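Local coordinates for putative prolyl-tRNA synthetase (Leishmania major, PDB 5XIL), which probably catalyses the ATP-dependent attachment of L-proline to tRNA(Pro), releasing AMP and diphosphate, to supply prolyl-tRNA for protein synthesis, at residues A[311-316]-A[358-363]. Coordinates in Å, arbitrary orientation, origin at the centre of the assembly. Where two conformers were deposited one is given. Residues are numbered along the deposited sequence.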
ATOM      1  N   GLU A 311      -0.822   4.673 -40.832  1.00 31.78           N
ATOM      2  CA  GLU A 311      -0.923   5.996 -40.287  1.00 32.23           C
ATOM      3  C   GLU A 311      -1.962   5.997 -39.129  1.00 27.38           C
ATOM      4  O   GLU A 311      -1.794   6.687 -38.150  1.00 28.55           O
ATOM      5  CB  GLU A 311      -1.377   6.949 -41.396  1.00 34.21           C
ATOM      6  CG  GLU A 311      -1.157   8.423 -41.111  1.00 37.11           C
ATOM      7  CD  GLU A 311      -1.947   9.342 -42.044  1.00 41.89           C
ATOM      8  OE1 GLU A 311      -2.724   8.852 -42.898  1.00 44.96           O
ATOM      9  OE2 GLU A 311      -1.821  10.572 -41.901  1.00 46.84           O
ATOM     10  N   LEU A 312      -3.056   5.283 -39.326  1.00 28.42           N
ATOM     11  CA  LEU A 312      -4.177   5.318 -38.405  1.00 31.39           C
ATOM     12  C   LEU A 312      -3.759   4.642 -37.111  1.00 31.07           C
ATOM     13  O   LEU A 312      -3.985   5.139 -36.011  1.00 30.20           O
ATOM     14  CB  LEU A 312      -5.399   4.632 -39.022  1.00 32.73           C
ATOM     15  CG  LEU A 312      -6.687   4.836 -38.237  1.00 36.86           C
ATOM     16  CD1 LEU A 312      -7.125   6.309 -38.338  1.00 36.32           C
ATOM     17  CD2 LEU A 312      -7.787   3.924 -38.744  1.00 41.12           C
ATOM     18  N   LEU A 313      -3.086   3.524 -37.239  1.00 34.11           N
ATOM     19  CA  LEU A 313      -2.659   2.808 -36.042  1.00 35.35           C
ATOM     20  C   LEU A 313      -1.620   3.596 -35.291  1.00 31.02           C
ATOM     21  O   LEU A 313      -1.623   3.658 -34.080  1.00 32.95           O
ATOM     22  CB  LEU A 313      -2.135   1.431 -36.430  1.00 37.88           C
ATOM     23  CG  LEU A 313      -3.207   0.499 -36.983  1.00 40.33           C
ATOM     24  CD1 LEU A 313      -2.540  -0.853 -37.164  1.00 42.91           C
ATOM     25  CD2 LEU A 313      -4.457   0.351 -36.122  1.00 41.86           C
ATOM     26  N   ALA A 314      -0.715   4.198 -36.029  1.00 29.83           N
ATOM     27  CA  ALA A 314       0.311   5.044 -35.468  1.00 28.30           C
ATOM     28  C   ALA A 314      -0.266   6.257 -34.733  1.00 27.30           C
ATOM     29  O   ALA A 314       0.268   6.691 -33.716  1.00 24.05           O
ATOM     30  CB  ALA A 314       1.242   5.530 -36.570  1.00 29.67           C
ATOM     31  N   SER A 315      -1.301   6.842 -35.308  1.00 24.33           N
ATOM     32  CA  SER A 315      -1.955   7.964 -34.676  0.51 23.67           C
ATOM     33  C   SER A 315      -2.637   7.517 -33.339  1.00 22.24           C
ATOM     34  O   SER A 315      -2.682   8.296 -32.396  1.00 21.52           O
ATOM     35  CB  SER A 315      -2.938   8.627 -35.651  0.51 23.40           C
ATOM     36  OG  SER A 315      -4.169   7.925 -35.734  0.51 22.71           O
ATOM     37  N   CYS A 316      -3.130   6.276 -33.262  1.00 21.13           N
ATOM     38  CA  CYS A 316      -3.694   5.765 -32.010  1.00 22.29           C
ATOM     39  C   CYS A 316      -2.639   5.698 -30.912  1.00 24.26           C
ATOM     40  O   CYS A 316      -2.826   6.165 -29.807  1.00 21.05           O
ATOM     41  CB  CYS A 316      -4.303   4.396 -32.222  1.00 23.81           C
ATOM     42  SG  CYS A 316      -5.816   4.363 -33.188  1.00 25.45           S
ATOM     43  N   LEU A 358     -11.216   6.522 -33.370  1.00 22.65           N
ATOM     44  CA  LEU A 358     -10.252   7.268 -34.179  1.00 22.88           C
ATOM     45  C   LEU A 358     -10.300   6.626 -35.582  1.00 23.00           C
ATOM     46  O   LEU A 358      -9.890   5.463 -35.816  1.00 24.07           O
ATOM     47  CB  LEU A 358      -8.876   7.223 -33.573  1.00 25.40           C
ATOM     48  CG  LEU A 358      -7.900   8.338 -33.875  1.00 29.17           C
ATOM     49  CD1 LEU A 358      -6.566   8.136 -33.208  1.00 29.42           C
ATOM     50  CD2 LEU A 358      -7.609   8.456 -35.337  1.00 29.72           C
ATOM     51  N   GLY A 359     -10.962   7.330 -36.462  1.00 24.20           N
ATOM     52  CA  GLY A 359     -11.026   6.936 -37.856  1.00 26.52           C
ATOM     53  C   GLY A 359     -10.432   7.932 -38.855  1.00 25.49           C
ATOM     54  O   GLY A 359      -9.829   8.966 -38.500  1.00 22.70           O
ATOM     55  N   PRO A 360     -10.594   7.604 -40.137  1.00 26.29           N
ATOM     56  CA  PRO A 360     -10.028   8.472 -41.202  1.00 27.48           C
ATOM     57  C   PRO A 360     -10.414   9.955 -41.037  1.00 23.21           C
ATOM     58  O   PRO A 360      -9.539  10.844 -41.076  1.00 26.57           O
ATOM     59  CB  PRO A 360     -10.635   7.870 -42.450  1.00 28.61           C
ATOM     60  CG  PRO A 360     -10.718   6.401 -42.151  1.00 29.48           C
ATOM     61  CD  PRO A 360     -11.113   6.333 -40.680  1.00 28.33           C
ATOM     62  N   ARG A 361     -11.690  10.230 -40.774  1.00 21.67           N
ATOM     63  CA  ARG A 361     -12.130  11.607 -40.632  1.00 22.19           C
ATOM     64  C   ARG A 361     -11.661  12.314 -39.346  1.00 23.07           C
ATOM     65  O   ARG A 361     -11.444  13.537 -39.305  1.00 19.76           O
ATOM     66  CB  ARG A 361     -13.673  11.743 -40.835  1.00 24.00           C
ATOM     67  CG  ARG A 361     -14.223  11.385 -42.238  1.00 28.24           C
ATOM     68  CD  ARG A 361     -13.375  11.928 -43.446  1.00 33.97           C
ATOM     69  NE  ARG A 361     -13.271  13.402 -43.534  1.00 33.91           N
ATOM     70  CZ  ARG A 361     -12.296  14.071 -44.175  1.00 35.50           C
ATOM     71  NH1 ARG A 361     -11.297  13.416 -44.788  1.00 37.09           N
ATOM     72  NH2 ARG A 361     -12.294  15.412 -44.186  1.00 30.59           N
ATOM     73  N   GLU A 362     -11.470  11.545 -38.275  1.00 22.29           N
ATOM     74  CA  GLU A 362     -10.963  12.091 -37.043  1.00 22.30           C
ATOM     75  C   GLU A 362      -9.541  12.420 -37.257  1.00 21.39           C
ATOM     76  O   GLU A 362      -9.036  13.420 -36.773  1.00 19.95           O
ATOM     77  CB  GLU A 362     -11.051  11.032 -35.909  1.00 23.74           C
ATOM     78  CG  GLU A 362     -12.465  10.824 -35.403  1.00 23.16           C
ATOM     79  CD  GLU A 362     -13.450  10.120 -36.335  1.00 23.65           C
ATOM     80  OE1 GLU A 362     -14.606  10.578 -36.374  1.00 28.61           O
ATOM     81  OE2 GLU A 362     -13.150   9.149 -37.034  1.00 24.04           O
ATOM     82  N   LEU A 363      -8.847  11.581 -37.989  1.00 21.62           N
ATOM     83  CA  LEU A 363      -7.500  11.915 -38.314  1.00 23.19           C
ATOM     84  C   LEU A 363      -7.431  13.202 -39.210  1.00 22.52           C
ATOM     85  O   LEU A 363      -6.741  14.164 -38.886  1.00 24.50           O
ATOM     86  CB  LEU A 363      -6.890  10.730 -39.019  1.00 29.54           C
ATOM     87  CG  LEU A 363      -5.418  10.782 -39.348  1.00 36.89           C
ATOM     88  CD1 LEU A 363      -4.570  11.284 -38.212  1.00 39.05           C
ATOM     89  CD2 LEU A 363      -5.026   9.374 -39.782  1.00 38.79           C
TER
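L312 lays its CD1 methyl into the corner where strand 354-358 turns into helix 360-365, 3.7 Å from L358 CD2, 3.7 Å from the carbonyl carbon C of G359 and 4.0 Å from L363 CD2. A branched aliphatic chain suits this spot, since it can meet both leucines and the bare backbone between them. L358, the last residue of the strand, points its side chain at helix 306-325: its CD1 lies 3.8 Å from C316 SG and 3.5 Å from S315 OG. S315 fits this apolar seam because its OG donates a hydrogen bond to L312 O (2.8 Å), one turn back in its own helix. At the exposed margin the carboxylate carbon CD of E311 rests 3.8 Å from L363 CD2, while its oxygens can face solvent. G359 is the N-cap; its N makes a weak hydrogen bond to E362 OE2 (2.9 Å), and a CB here would clash with that carboxylate. P360 suits the helix's first position, where no helical carbonyl awaits an amide hydrogen. No hydrogen bond crosses between the segments; what they share is apolar contact. L358 pairs through its backbone with I296 and V298, placing this helix-on-sheet packing in the α/β anticodon-binding domain of class IIa synthetases.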